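Local coordinates for protein putative glycoside hydrolase (Bacteroides ovatus, PDB 4ONZ) that is a putative glycoside hydrolase of unestablished function, belonging to a clan of sequence families whose members are built on a five-bladed beta-propeller, at residues Ala283-Leu288 with Asp298-Pro303; Tyr36-Lys41 with Phe104-Asn109; Val124-Asp129 with Gln190-Lys195; Lys143-Val148 with His160-Asp165. All coordinates share one frame; numbering follows the deposited sequence.

Contact 1 of 4, residues Ala283-Leu288 with Asp298-Pro303; sequences AGQLLL and DRLDKP
L286 and R299 face each other as an antiparallel, non-hydrogen-bonded pair. L287 and D298 form the next, hydrogen-bonded pair. The strands 281-288 and 296-299 make a beta hairpin, consistent with the outer part of a propeller blade. L287 N binds D298 O at 2.8 Å, and D298 N binds L287 O at 3.2 Å. A third bond, L300 N to Q285 O at 3.2 Å, meets the carbonyl almost head-on, with a C=O...N angle of 166°. Past R299 one water accepts weakly from Q285 N and donates to L300 O. P303 comes back against A283, with its CA 3.1 Å from A283 O.

L286 has CG anti to its backbone N (chi1 -171°). Its CD1 meets the aliphatic part of R299, 3.8 Å from R299 CG. The R299 chain runs on, extended, to a salt bridge with D242. On the other face, L287 CB lies 4.1 Å from D298 CB. L300 and Q285 lie side by side and point the same way, with L300 CD1 3.9 Å from Q285 CB. The Q285 amide continues to I15 O. D298 OD1 accepts from R299 N at 2.8 Å, on its anti side and 32° out of the carboxylate plane.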
loop_
_atom_site.group_PDB
_atom_site.type_symbol
_atom_site.label_atom_id
_atom_site.label_comp_id
_atom_site.label_asym_id
_atom_site.label_seq_id
_atom_site.Cartn_x
_atom_site.Cartn_y
_atom_site.Cartn_z
ATOM N N ALA A 283 -5.165 -1.975 11.640
ATOM C CA ALA A 283 -4.779 -0.677 11.101
ATOM C C ALA A 283 -4.860 0.472 12.107
ATOM O O ALA A 283 -5.831 0.604 12.840
ATOM C CB ALA A 283 -5.647 -0.362 9.897
ATOM N N GLY A 284 -3.825 1.302 12.118
ATOM C CA GLY A 284 -3.770 2.485 12.961
ATOM C C GLY A 284 -3.608 3.728 12.123
ATOM O O GLY A 284 -3.584 3.660 10.893
ATOM N N GLN A 285 -3.518 4.869 12.791
ATOM C CA GLN A 285 -3.307 6.150 12.117
ATOM C C GLN A 285 -2.312 6.994 12.888
ATOM O O GLN A 285 -2.289 6.981 14.117
ATOM C CB GLN A 285 -4.603 6.933 11.933
ATOM C CG GLN A 285 -5.557 6.310 10.949
ATOM C CD GLN A 285 -6.823 7.122 10.737
ATOM O OE1 GLN A 285 -6.833 8.355 10.857
ATOM N NE2 GLN A 285 -7.897 6.432 10.387
ATOM N N LEU A 286 -1.497 7.722 12.139
ATOM C CA LEU A 286 -0.483 8.600 12.676
ATOM C C LEU A 286 -0.785 9.992 12.122
ATOM O O LEU A 286 -0.999 10.143 10.917
ATOM C CB LEU A 286 0.891 8.109 12.211
ATOM C CG LEU A 286 2.154 8.721 12.805
ATOM C CD1 LEU A 286 2.190 8.508 14.315
ATOM C CD2 LEU A 286 3.400 8.131 12.156
ATOM N N LEU A 287 -0.853 10.985 13.006
ATOM C CA LEU A 287 -1.067 12.372 12.620
ATOM C C LEU A 287 0.269 13.077 12.733
ATOM O O LEU A 287 0.866 13.119 13.816
ATOM C CB LEU A 287 -2.078 13.070 13.538
ATOM C CG LEU A 287 -2.384 14.527 13.150
ATOM C CD1 LEU A 287 -3.137 14.585 11.826
ATOM C CD2 LEU A 287 -3.167 15.249 14.231
ATOM N N LEU A 288 0.737 13.635 11.623
ATOM C CA LEU A 288 2.001 14.348 11.617
ATOM C C LEU A 288 1.778 15.804 11.278
ATOM O O LEU A 288 0.771 16.159 10.675
ATOM C CB LEU A 288 2.982 13.715 10.638
ATOM C CG LEU A 288 3.151 12.216 10.904
ATOM C CD1 LEU A 288 2.300 11.419 9.922
ATOM C CD2 LEU A 288 4.595 11.781 10.784
ATOM N N ASP A 298 0.049 13.016 16.894
ATOM C CA ASP A 298 -0.804 12.070 17.601
ATOM C C ASP A 298 -0.736 10.701 16.931
ATOM O O ASP A 298 -0.344 10.592 15.770
ATOM C CB ASP A 298 -2.248 12.589 17.636
ATOM C CG ASP A 298 -3.060 12.036 18.813
ATOM O OD1 ASP A 298 -2.599 11.110 19.529
ATOM O OD2 ASP A 298 -4.178 12.547 19.030
ATOM N N ARG A 299 -1.147 9.672 17.670
ATOM C CA ARG A 299 -1.092 8.288 17.208
ATOM C C ARG A 299 -2.180 7.502 17.937
ATOM O O ARG A 299 -2.363 7.668 19.153
ATOM C CB ARG A 299 0.299 7.732 17.536
ATOM C CG ARG A 299 0.636 6.341 17.026
ATOM C CD ARG A 299 2.054 6.026 17.450
ATOM N NE ARG A 299 2.503 4.681 17.121
ATOM C CZ ARG A 299 3.713 4.213 17.424
ATOM N NH1 ARG A 299 4.582 4.974 18.080
ATOM N NH2 ARG A 299 4.058 2.981 17.090
ATOM N N LEU A 300 -2.943 6.693 17.207
ATOM C CA LEU A 300 -3.993 5.888 17.836
ATOM C C LEU A 300 -3.405 4.789 18.712
ATOM O O LEU A 300 -2.473 4.096 18.303
ATOM C CB LEU A 300 -4.908 5.254 16.791
ATOM C CG LEU A 300 -5.717 6.256 15.968
ATOM C CD1 LEU A 300 -6.562 5.539 14.941
ATOM C CD2 LEU A 300 -6.588 7.085 16.884
ATOM N N ASP A 301 -3.942 4.661 19.921
ATOM C CA ASP A 301 -3.538 3.611 20.845
ATOM C C ASP A 301 -4.123 2.274 20.428
ATOM O O ASP A 301 -3.493 1.242 20.613
ATOM C CB ASP A 301 -4.018 3.914 22.268
ATOM C CG ASP A 301 -3.195 4.975 22.946
ATOM O OD1 ASP A 301 -2.032 5.168 22.555
ATOM O OD2 ASP A 301 -3.705 5.596 23.896
ATOM N N LYS A 302 -5.347 2.318 19.914
ATOM C CA LYS A 302 -6.084 1.146 19.472
ATOM C C LYS A 302 -6.309 1.256 17.978
ATOM O O LYS A 302 -6.446 2.369 17.453
ATOM C CB LYS A 302 -7.448 1.091 20.174
ATOM C CG LYS A 302 -7.388 0.940 21.688
ATOM C CD LYS A 302 -6.858 -0.419 22.096
ATOM C CE LYS A 302 -6.920 -0.624 23.605
ATOM N NZ LYS A 302 -6.578 -2.032 23.965
ATOM N N PRO A 303 -6.378 0.111 17.283
ATOM C CA PRO A 303 -6.585 0.196 15.847
ATOM C C PRO A 303 -7.977 0.734 15.504
ATOM O O PRO A 303 -8.914 0.569 16.283
ATOM C CB PRO A 303 -6.397 -1.255 15.372
ATOM C CG PRO A 303 -6.666 -2.109 16.557
ATOM C CD PRO A 303 -6.398 -1.278 17.781
HETATM O O HOH W 1 -2.119 3.966 15.478
#

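Contact 2 of 4, residues Tyr36-Lys41 with Phe104-Asn109; sequences YCPMRK and FPAEDN
F104 turns its ring toward P38 because its CG sits between the backbone N and the carbonyl carbon (chi1 47°). In M39, a selenomethionine, CG is anti to the backbone N (chi1 176°) and the extended chain carries the selenium to P105. The bend at chi3 turns only CE, which lies over one face of the R40 guanidinium. K41 bends at its end (chi4 59°) and carries its ammonium group back over its own turn.

P38 is the main apolar contact of the first segment. Its CG lies 3.9 Å from F104 CE1, and the two side chains cross at about a right angle. The same CG rests 3.8 Å from P105 O and 4.1 Å from A106 CB. Next to it, the selenium of M39 is 3.9 Å from P105 CB, with the two side chains at a slant.

The polar part lies on the exposed side, where K41 and E107 meet. K41 NZ binds P38 O at 2.9 Å, in the carbonyl plane, and M39 O at 3.0 Å. These two bonds hold the ammonium group near E107, whose OE2 makes a long salt bridge to K41 NZ at 3.7 Å. E107 is itself the centre of an inverse gamma turn. R40 N gives a nearly straight bond to C37 SG, which helps shape the turn after the strand.

The contact joins the bend between strands 34-37 and 42-45 to the loop that leads into helix 111-114. F104 meets F35 edge-to-face. M39 and P105 both pack on T81 and W115, and R83 of strand 82-89 lies against C37, F104 and P105.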
loop_
_atom_site.group_PDB
_atom_site.type_symbol
_atom_site.label_atom_id
_atom_site.label_comp_id
_atom_site.label_asym_id
_atom_site.label_seq_id
_atom_site.Cartn_x
_atom_site.Cartn_y
_atom_site.Cartn_z
ATOM N N TYR A 36 0.299 -16.046 -20.612
ATOM C CA TYR A 36 1.574 -16.605 -21.048
ATOM C C TYR A 36 2.685 -15.813 -20.366
ATOM O O TYR A 36 2.882 -14.636 -20.661
ATOM C CB TYR A 36 1.732 -16.572 -22.567
ATOM C CG TYR A 36 2.989 -17.280 -23.010
ATOM C CD1 TYR A 36 3.012 -18.663 -23.173
ATOM C CD2 TYR A 36 4.171 -16.571 -23.217
ATOM C CE1 TYR A 36 4.174 -19.316 -23.552
ATOM C CE2 TYR A 36 5.337 -17.215 -23.597
ATOM C CZ TYR A 36 5.336 -18.581 -23.762
ATOM O OH TYR A 36 6.504 -19.199 -24.136
ATOM N N CYS A 37 3.398 -16.475 -19.459
ATOM C CA CYS A 37 4.469 -15.853 -18.685
ATOM C C CYS A 37 5.754 -15.813 -19.492
ATOM O O CYS A 37 6.241 -16.857 -19.914
ATOM C CB CYS A 37 4.714 -16.607 -17.372
ATOM S SG CYS A 37 6.047 -15.914 -16.339
ATOM N N PRO A 38 6.326 -14.613 -19.680
ATOM C CA PRO A 38 7.574 -14.492 -20.447
ATOM C C PRO A 38 8.797 -15.029 -19.691
ATOM O O PRO A 38 9.818 -15.324 -20.313
ATOM C CB PRO A 38 7.700 -12.981 -20.700
ATOM C CG PRO A 38 6.864 -12.330 -19.658
ATOM C CD PRO A 38 5.821 -13.310 -19.208
HETATM N N MSE A 39 8.701 -15.141 -18.367
HETATM C CA MSE A 39 9.792 -15.674 -17.549
HETATM C C MSE A 39 9.750 -17.187 -17.626
HETATM O O MSE A 39 10.712 -17.817 -18.080
HETATM C CB MSE A 39 9.677 -15.167 -16.104
HETATM C CG MSE A 39 10.752 -15.792 -15.219
HETATM SE SE MSE A 39 10.583 -15.093 -13.396
HETATM C CE MSE A 39 9.000 -16.116 -12.857
ATOM N N ARG A 40 8.622 -17.772 -17.218
ATOM C CA ARG A 40 8.441 -19.235 -17.210
ATOM C C ARG A 40 8.266 -19.802 -18.621
ATOM O O ARG A 40 8.370 -21.007 -18.809
ATOM C CB ARG A 40 7.197 -19.647 -16.412
ATOM C CG ARG A 40 7.129 -19.215 -14.953
ATOM C CD ARG A 40 8.103 -19.938 -14.035
ATOM N NE ARG A 40 7.847 -19.559 -12.636
ATOM C CZ ARG A 40 8.667 -19.779 -11.604
ATOM N NH1 ARG A 40 9.843 -20.373 -11.772
ATOM N NH2 ARG A 40 8.315 -19.374 -10.385
ATOM N N LYS A 41 7.921 -18.940 -19.575
ATOM C CA LYS A 41 7.751 -19.327 -20.971
ATOM C C LYS A 41 6.729 -20.449 -21.085
ATOM O O LYS A 41 6.977 -21.473 -21.718
ATOM C CB LYS A 41 9.117 -19.695 -21.578
ATOM C CG LYS A 41 10.064 -18.501 -21.578
ATOM C CD LYS A 41 11.529 -18.886 -21.695
ATOM C CE LYS A 41 12.429 -17.650 -21.698
ATOM N NZ LYS A 41 12.292 -16.816 -20.469
ATOM N N PHE A 104 4.523 -7.618 -13.924
ATOM C CA PHE A 104 5.035 -8.955 -13.695
ATOM C C PHE A 104 6.486 -9.068 -14.121
ATOM O O PHE A 104 6.976 -8.218 -14.866
ATOM C CB PHE A 104 4.173 -9.936 -14.499
ATOM C CG PHE A 104 3.929 -9.507 -15.931
ATOM C CD1 PHE A 104 4.815 -9.864 -16.949
ATOM C CD2 PHE A 104 2.805 -8.760 -16.265
ATOM C CE1 PHE A 104 4.595 -9.468 -18.264
ATOM C CE2 PHE A 104 2.575 -8.365 -17.584
ATOM C CZ PHE A 104 3.471 -8.720 -18.583
ATOM N N PRO A 105 7.189 -10.112 -13.643
ATOM C CA PRO A 105 8.552 -10.276 -14.134
ATOM C C PRO A 105 8.497 -10.548 -15.639
ATOM O O PRO A 105 7.656 -11.323 -16.087
ATOM C CB PRO A 105 9.107 -11.470 -13.348
ATOM C CG PRO A 105 8.011 -11.989 -12.506
ATOM C CD PRO A 105 6.841 -11.053 -12.566
ATOM N N ALA A 106 9.355 -9.873 -16.399
ATOM C CA ALA A 106 9.339 -9.965 -17.854
ATOM C C ALA A 106 10.739 -9.953 -18.459
ATOM O O ALA A 106 11.738 -9.945 -17.743
ATOM C CB ALA A 106 8.503 -8.814 -18.414
ATOM N N GLU A 107 10.796 -10.004 -19.791
ATOM C CA GLU A 107 12.058 -9.968 -20.514
ATOM C C GLU A 107 12.464 -8.509 -20.657
ATOM O O GLU A 107 12.298 -7.898 -21.708
ATOM C CB GLU A 107 11.930 -10.681 -21.864
ATOM C CG GLU A 107 11.791 -12.187 -21.676
ATOM C CD GLU A 107 11.774 -12.975 -22.975
ATOM O OE1 GLU A 107 11.193 -12.496 -23.972
ATOM O OE2 GLU A 107 12.330 -14.095 -22.992
ATOM N N ASP A 108 12.987 -7.966 -19.565
ATOM C CA ASP A 108 13.361 -6.564 -19.488
ATOM C C ASP A 108 14.689 -6.432 -18.748
ATOM O O ASP A 108 15.344 -7.440 -18.466
ATOM C CB ASP A 108 12.230 -5.777 -18.794
ATOM C CG ASP A 108 11.935 -6.271 -17.379
ATOM O OD1 ASP A 108 12.853 -6.822 -16.719
ATOM O OD2 ASP A 108 10.779 -6.076 -16.913
ATOM N N ASN A 109 15.069 -5.205 -18.401
ATOM C CA ASN A 109 16.347 -4.955 -17.721
ATOM C C ASN A 109 16.261 -4.901 -16.201
ATOM O O ASN A 109 17.104 -4.287 -15.559
ATOM C CB ASN A 109 16.963 -3.659 -18.269
ATOM C CG ASN A 109 17.287 -3.757 -19.752
ATOM O OD1 ASN A 109 17.462 -4.852 -20.291
ATOM N ND2 ASN A 109 17.379 -2.608 -20.417
#

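Contact 3 of 4, residues Val124-Asp129 with Gln190-Lys195; sequences VAMTED and QLVIDK
A125 opens the contact with its CB directed at I193, 3.6 Å from I193 CG1. Residues 124-126, the end of strand 118-126, cross strand 190-193 at 93°. The two strands belong to different sheets, as expected where neighbouring propeller blades meet.

M126, a selenomethionine, comes next and shares the largest part of the contact with I193. Its N reaches L191 O through a water. Its O accepts from I193 N at 3.0 Å, with the donor 35° above the carbonyl plane, and also takes a CA-H...O contact from V192. The M126 side chain starts anti to the backbone N and bends at chi3 (69°). This brings CE 3.8 Å from Q190 OE1 and 3.9 Å from V192 CG1.

T127 turns its CB away, yet CG2 still lies 4.1 Å from I193 CD1. Its hydroxyl bonds instead to L131 N. E128 lays its aliphatic CG 3.9 Å from V192 CG2. A second water accepts from E128 N at 2.8 Å and donates to I193 O at 2.9 Å. The E128 carboxylate has a weak, long ion pair with K187.

One direct backbone bond thus spans the crossing, and two waters carry backbone donors of the first segment to carbonyls of the second. The strands are too steeply crossed to continue one sheet. Apolar side-chain contact and these waters join the two sheets, probably neighbouring blades, while charge appears to contribute little.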
loop_
_atom_site.group_PDB
_atom_site.type_symbol
_atom_site.label_atom_id
_atom_site.label_comp_id
_atom_site.label_asym_id
_atom_site.label_seq_id
_atom_site.Cartn_x
_atom_site.Cartn_y
_atom_site.Cartn_z
ATOM N N VAL A 124 -0.326 3.117 -5.046
ATOM C CA VAL A 124 -0.381 4.018 -6.189
ATOM C C VAL A 124 -0.934 5.404 -5.872
ATOM O O VAL A 124 -1.907 5.552 -5.141
ATOM C CB VAL A 124 -1.217 3.383 -7.322
ATOM C CG1 VAL A 124 -1.428 4.368 -8.479
ATOM C CG2 VAL A 124 -0.540 2.115 -7.813
ATOM N N ALA A 125 -0.279 6.414 -6.428
ATOM C CA ALA A 125 -0.713 7.788 -6.332
ATOM C C ALA A 125 -0.537 8.432 -7.718
ATOM O O ALA A 125 0.220 7.928 -8.563
ATOM C CB ALA A 125 0.071 8.530 -5.277
HETATM N N MSE A 126 -1.237 9.538 -7.941
HETATM C CA MSE A 126 -1.240 10.216 -9.240
HETATM C C MSE A 126 -0.850 11.675 -9.157
HETATM O O MSE A 126 -1.342 12.396 -8.294
HETATM C CB MSE A 126 -2.685 10.085 -9.737
HETATM C CG MSE A 126 -2.845 10.504 -11.199
HETATM SE SE MSE A 126 -4.701 11.068 -11.572
HETATM C CE MSE A 126 -4.816 12.735 -10.543
ATOM N N THR A 127 0.029 12.128 -10.052
ATOM C CA THR A 127 0.397 13.545 -10.099
ATOM C C THR A 127 -0.758 14.356 -10.686
ATOM O O THR A 127 -1.622 13.814 -11.374
ATOM C CB THR A 127 1.621 13.836 -11.004
ATOM O OG1 THR A 127 1.328 13.488 -12.370
ATOM C CG2 THR A 127 2.858 13.081 -10.530
ATOM N N GLU A 128 -0.750 15.660 -10.444
ATOM C CA GLU A 128 -1.772 16.532 -11.018
ATOM C C GLU A 128 -1.813 16.455 -12.554
ATOM O O GLU A 128 -2.871 16.639 -13.130
ATOM C CB GLU A 128 -1.576 17.988 -10.592
ATOM C CG GLU A 128 -1.843 18.264 -9.119
ATOM C CD GLU A 128 -1.837 19.751 -8.805
ATOM O OE1 GLU A 128 -2.311 20.530 -9.652
ATOM O OE2 GLU A 128 -1.378 20.148 -7.713
ATOM N N ASP A 129 -0.680 16.156 -13.197
ATOM C CA ASP A 129 -0.621 16.069 -14.659
ATOM C C ASP A 129 -0.970 14.676 -15.207
ATOM O O ASP A 129 -0.794 14.411 -16.390
ATOM C CB ASP A 129 0.745 16.549 -15.174
ATOM C CG ASP A 129 0.898 18.065 -15.108
ATOM O OD1 ASP A 129 -0.128 18.779 -15.151
ATOM O OD2 ASP A 129 2.048 18.551 -15.038
ATOM N N GLN A 190 -10.231 14.947 -6.599
ATOM C CA GLN A 190 -9.231 13.893 -6.779
ATOM C C GLN A 190 -8.100 13.976 -5.775
ATOM O O GLN A 190 -7.701 15.070 -5.360
ATOM C CB GLN A 190 -8.606 13.995 -8.179
ATOM C CG GLN A 190 -9.426 13.371 -9.291
ATOM C CD GLN A 190 -8.700 13.404 -10.623
ATOM O OE1 GLN A 190 -8.174 14.443 -11.028
ATOM N NE2 GLN A 190 -8.682 12.271 -11.322
ATOM N N LEU A 191 -7.570 12.812 -5.405
ATOM C CA LEU A 191 -6.395 12.754 -4.551
ATOM C C LEU A 191 -5.195 12.879 -5.472
ATOM O O LEU A 191 -5.052 12.115 -6.419
ATOM C CB LEU A 191 -6.314 11.443 -3.764
ATOM C CG LEU A 191 -7.407 11.160 -2.722
ATOM C CD1 LEU A 191 -7.123 9.855 -1.998
ATOM C CD2 LEU A 191 -7.536 12.302 -1.726
ATOM N N VAL A 192 -4.333 13.845 -5.190
ATOM C CA VAL A 192 -3.141 14.062 -6.007
ATOM C C VAL A 192 -1.896 14.120 -5.143
ATOM O O VAL A 192 -1.968 14.498 -3.977
ATOM C CB VAL A 192 -3.247 15.379 -6.799
ATOM C CG1 VAL A 192 -4.507 15.370 -7.650
ATOM C CG2 VAL A 192 -3.220 16.596 -5.877
ATOM N N ILE A 193 -0.762 13.754 -5.728
ATOM C CA ILE A 193 0.532 13.817 -5.062
ATOM C C ILE A 193 0.812 15.262 -4.664
ATOM O O ILE A 193 0.506 16.192 -5.423
ATOM C CB ILE A 193 1.636 13.238 -5.982
ATOM C CG1 ILE A 193 1.476 11.719 -6.038
ATOM C CG2 ILE A 193 3.032 13.623 -5.493
ATOM C CD1 ILE A 193 2.316 11.016 -7.081
ATOM N N ASP A 194 1.352 15.464 -3.465
ATOM C CA ASP A 194 1.652 16.820 -2.988
ATOM C C ASP A 194 3.060 16.912 -2.416
ATOM O O ASP A 194 3.512 16.002 -1.733
ATOM C CB ASP A 194 0.639 17.273 -1.948
ATOM C CG ASP A 194 0.781 18.759 -1.602
ATOM O OD1 ASP A 194 1.067 19.569 -2.508
ATOM O OD2 ASP A 194 0.608 19.112 -0.418
ATOM N N LYS A 195 3.740 18.022 -2.695
ATOM C CA LYS A 195 5.125 18.214 -2.265
ATOM C C LYS A 195 5.303 18.732 -0.840
ATOM O O LYS A 195 4.355 19.177 -0.196
ATOM C CB LYS A 195 5.846 19.162 -3.232
ATOM C CG LYS A 195 6.040 18.589 -4.629
ATOM C CD LYS A 195 6.914 19.502 -5.479
ATOM C CE LYS A 195 7.342 18.815 -6.766
ATOM N NZ LYS A 195 8.444 19.552 -7.445
HETATM O O HOH W 2 -3.081 10.267 -5.809
HETATM O O HOH W 3 0.882 16.260 -8.311
HETATM O O HOH W 4 -0.142 18.935 -5.479
#

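Contact 4 of 4, residues Lys143-Val148 with His160-Asp165; sequences KARLAV and HGLAFD
A147 and L162 have the closest CA atoms of the contact, 4.1 Å apart, as an antiparallel, non-hydrogen-bonded pair. This is the tight part. L146 O is gripped twice: by A163 N at 2.9 Å, with the donor tilted 34° from the carbonyl plane, and by a water at 2.7 Å. That water also accepts from F164 N. V148 N binds G161 O at 3.0 Å, with the donor almost straight out from the carbonyl. H160 N binds V148 O at 2.8 Å, and a second water donates to V148 O and accepts from G161 N. At the backbone angles of G161 (phi 96°) a CB would press on H160 O, so glycine fits here. A163 CB fits between two side chains, lying 4.0 Å from V148 CG2 and 4.1 Å from L146 CG. L146 CD2 also touches F164 CZ, but L146 is modelled in two conformers, so its side-chain contacts are less certain.

The strands 144-151 and 158-162 form a beta hairpin. They are the last two strands of a four-stranded antiparallel sheet, consistent with one blade of the five-bladed propeller of this clan. At the end of the hairpin, L162 to D165 make a type I turn. F164 continues to the ring of W204 in the next sheet.

The looser side is limited to the side chains of R145 and H160, both partly exposed. L162 CD1 sits over one face of the R145 guanidinium, 3.5 Å from R145 NH1 and offset toward the rim. R145 bends at chi3 (-74°), and its NH1 bonds to N173 O. The H160 ring turns off to T150, where NE2 bonds to OG1.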
loop_
_atom_site.group_PDB
_atom_site.type_symbol
_atom_site.label_atom_id
_atom_site.label_comp_id
_atom_site.label_asym_id
_atom_site.label_seq_id
_atom_site.Cartn_x
_atom_site.Cartn_y
_atom_site.Cartn_z
ATOM N N LYS A 143 16.582 -10.423 -1.637
ATOM C CA LYS A 143 16.156 -9.213 -0.930
ATOM C C LYS A 143 14.829 -8.701 -1.498
ATOM O O LYS A 143 14.601 -8.747 -2.707
ATOM C CB LYS A 143 17.214 -8.108 -1.052
ATOM C CG LYS A 143 18.499 -8.325 -0.259
ATOM C CD LYS A 143 18.283 -8.135 1.236
ATOM C CE LYS A 143 19.563 -8.328 2.039
ATOM N NZ LYS A 143 20.564 -7.240 1.855
ATOM N N ALA A 144 13.955 -8.232 -0.614
ATOM C CA ALA A 144 12.694 -7.617 -0.997
ATOM C C ALA A 144 13.086 -6.133 -1.000
ATOM O O ALA A 144 13.621 -5.629 0.007
ATOM C CB ALA A 144 11.624 -7.902 0.026
ATOM N N ARG A 145 12.874 -5.448 -2.126
ATOM C CA ARG A 145 13.330 -4.059 -2.273
ATOM C C ARG A 145 12.293 -3.154 -2.936
ATOM O O ARG A 145 11.652 -3.538 -3.901
ATOM C CB ARG A 145 14.653 -4.018 -3.069
ATOM C CG ARG A 145 15.805 -4.805 -2.430
ATOM C CD ARG A 145 17.082 -4.774 -3.265
ATOM N NE ARG A 145 16.963 -5.628 -4.444
ATOM C CZ ARG A 145 17.909 -5.787 -5.362
ATOM N NH1 ARG A 145 19.063 -5.136 -5.272
ATOM N NH2 ARG A 145 17.687 -6.604 -6.389
ATOM N N LEU A 146 12.134 -1.957 -2.381
ATOM C CA LEU A 146 11.172 -0.997 -2.886
ATOM C C LEU A 146 11.541 -0.567 -4.314
ATOM O O LEU A 146 12.682 -0.153 -4.576
ATOM C CB LEU A 146 11.102 0.193 -1.937
ATOM C CG LEU A 146 9.963 1.187 -2.114
ATOM C CD1 LEU A 146 8.597 0.516 -2.007
ATOM C CD2 LEU A 146 10.101 2.275 -1.062
ATOM N N ALA A 147 10.565 -0.689 -5.212
ATOM C CA ALA A 147 10.736 -0.365 -6.616
ATOM C C ALA A 147 9.645 0.571 -7.087
ATOM O O ALA A 147 8.585 0.709 -6.449
ATOM C CB ALA A 147 10.750 -1.640 -7.443
ATOM N N VAL A 148 9.907 1.204 -8.229
ATOM C CA VAL A 148 9.000 2.177 -8.803
ATOM C C VAL A 148 8.623 1.822 -10.234
ATOM O O VAL A 148 9.500 1.484 -11.030
ATOM C CB VAL A 148 9.662 3.577 -8.866
ATOM C CG1 VAL A 148 8.700 4.604 -9.457
ATOM C CG2 VAL A 148 10.143 4.020 -7.492
ATOM N N HIS A 160 11.029 1.430 -13.412
ATOM C CA HIS A 160 12.134 2.385 -13.374
ATOM C C HIS A 160 13.257 1.947 -12.433
ATOM O O HIS A 160 14.231 2.667 -12.258
ATOM C CB HIS A 160 11.629 3.770 -13.008
ATOM C CG HIS A 160 10.761 4.372 -14.057
ATOM N ND1 HIS A 160 11.272 5.019 -15.162
ATOM C CD2 HIS A 160 9.416 4.422 -14.177
ATOM C CE1 HIS A 160 10.277 5.428 -15.926
ATOM N NE2 HIS A 160 9.142 5.083 -15.348
ATOM N N GLY A 161 13.130 0.753 -11.866
ATOM C CA GLY A 161 14.157 0.195 -10.999
ATOM C C GLY A 161 13.880 0.439 -9.530
ATOM O O GLY A 161 12.761 0.745 -9.144
ATOM N N LEU A 162 14.910 0.308 -8.706
ATOM C CA LEU A 162 14.732 0.458 -7.257
ATOM C C LEU A 162 14.628 1.910 -6.829
ATOM O O LEU A 162 15.335 2.763 -7.340
ATOM C CB LEU A 162 15.892 -0.204 -6.512
ATOM C CG LEU A 162 16.077 -1.681 -6.843
ATOM C CD1 LEU A 162 17.236 -2.235 -6.036
ATOM C CD2 LEU A 162 14.793 -2.459 -6.576
ATOM N N ALA A 163 13.741 2.174 -5.872
ATOM C CA ALA A 163 13.569 3.518 -5.335
ATOM C C ALA A 163 14.868 4.084 -4.742
ATOM O O ALA A 163 15.123 5.283 -4.839
ATOM C CB ALA A 163 12.483 3.504 -4.290
ATOM N N PHE A 164 15.696 3.227 -4.146
ATOM C CA PHE A 164 16.931 3.682 -3.504
ATOM C C PHE A 164 18.187 3.257 -4.250
ATOM O O PHE A 164 19.242 3.103 -3.642
ATOM C CB PHE A 164 16.995 3.181 -2.045
ATOM C CG PHE A 164 15.758 3.498 -1.226
ATOM C CD1 PHE A 164 15.091 4.707 -1.376
ATOM C CD2 PHE A 164 15.303 2.616 -0.252
ATOM C CE1 PHE A 164 13.970 5.008 -0.618
ATOM C CE2 PHE A 164 14.180 2.914 0.518
ATOM C CZ PHE A 164 13.517 4.114 0.339
ATOM N N ASP A 165 18.086 3.064 -5.562
ATOM C CA ASP A 165 19.252 2.629 -6.332
ATOM C C ASP A 165 20.372 3.663 -6.342
ATOM O O ASP A 165 21.545 3.325 -6.164
ATOM C CB ASP A 165 18.894 2.335 -7.791
ATOM C CG ASP A 165 20.056 1.670 -8.551
ATOM O OD1 ASP A 165 20.534 0.609 -8.100
ATOM O OD2 ASP A 165 20.487 2.202 -9.595
HETATM O O HOH W 5 14.908 0.418 -3.080
HETATM O O HOH W 6 10.850 -1.097 -10.991
#

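Overall arrangement
Contacts 1 and 4 are buried, and each joins the two strands of one hairpin by backbone hydrogen bonds. Their centres lie about 27 Å apart. Contact 3 is partly buried and links two different sheets, with a single direct backbone bond and bridging waters. It reaches the sheet that contact 1 also belongs to, and the sheet of contact 4, which is nested within the loop that contact 3 closes. Contact 2 is the most peripheral, centred about 24 Å from the middle of the chain. It joins loops by apolar contact and one long salt bridge. Contacts 2 and 4 lie on the same side of the chain's centre, their nearest atoms about 7 Å apart.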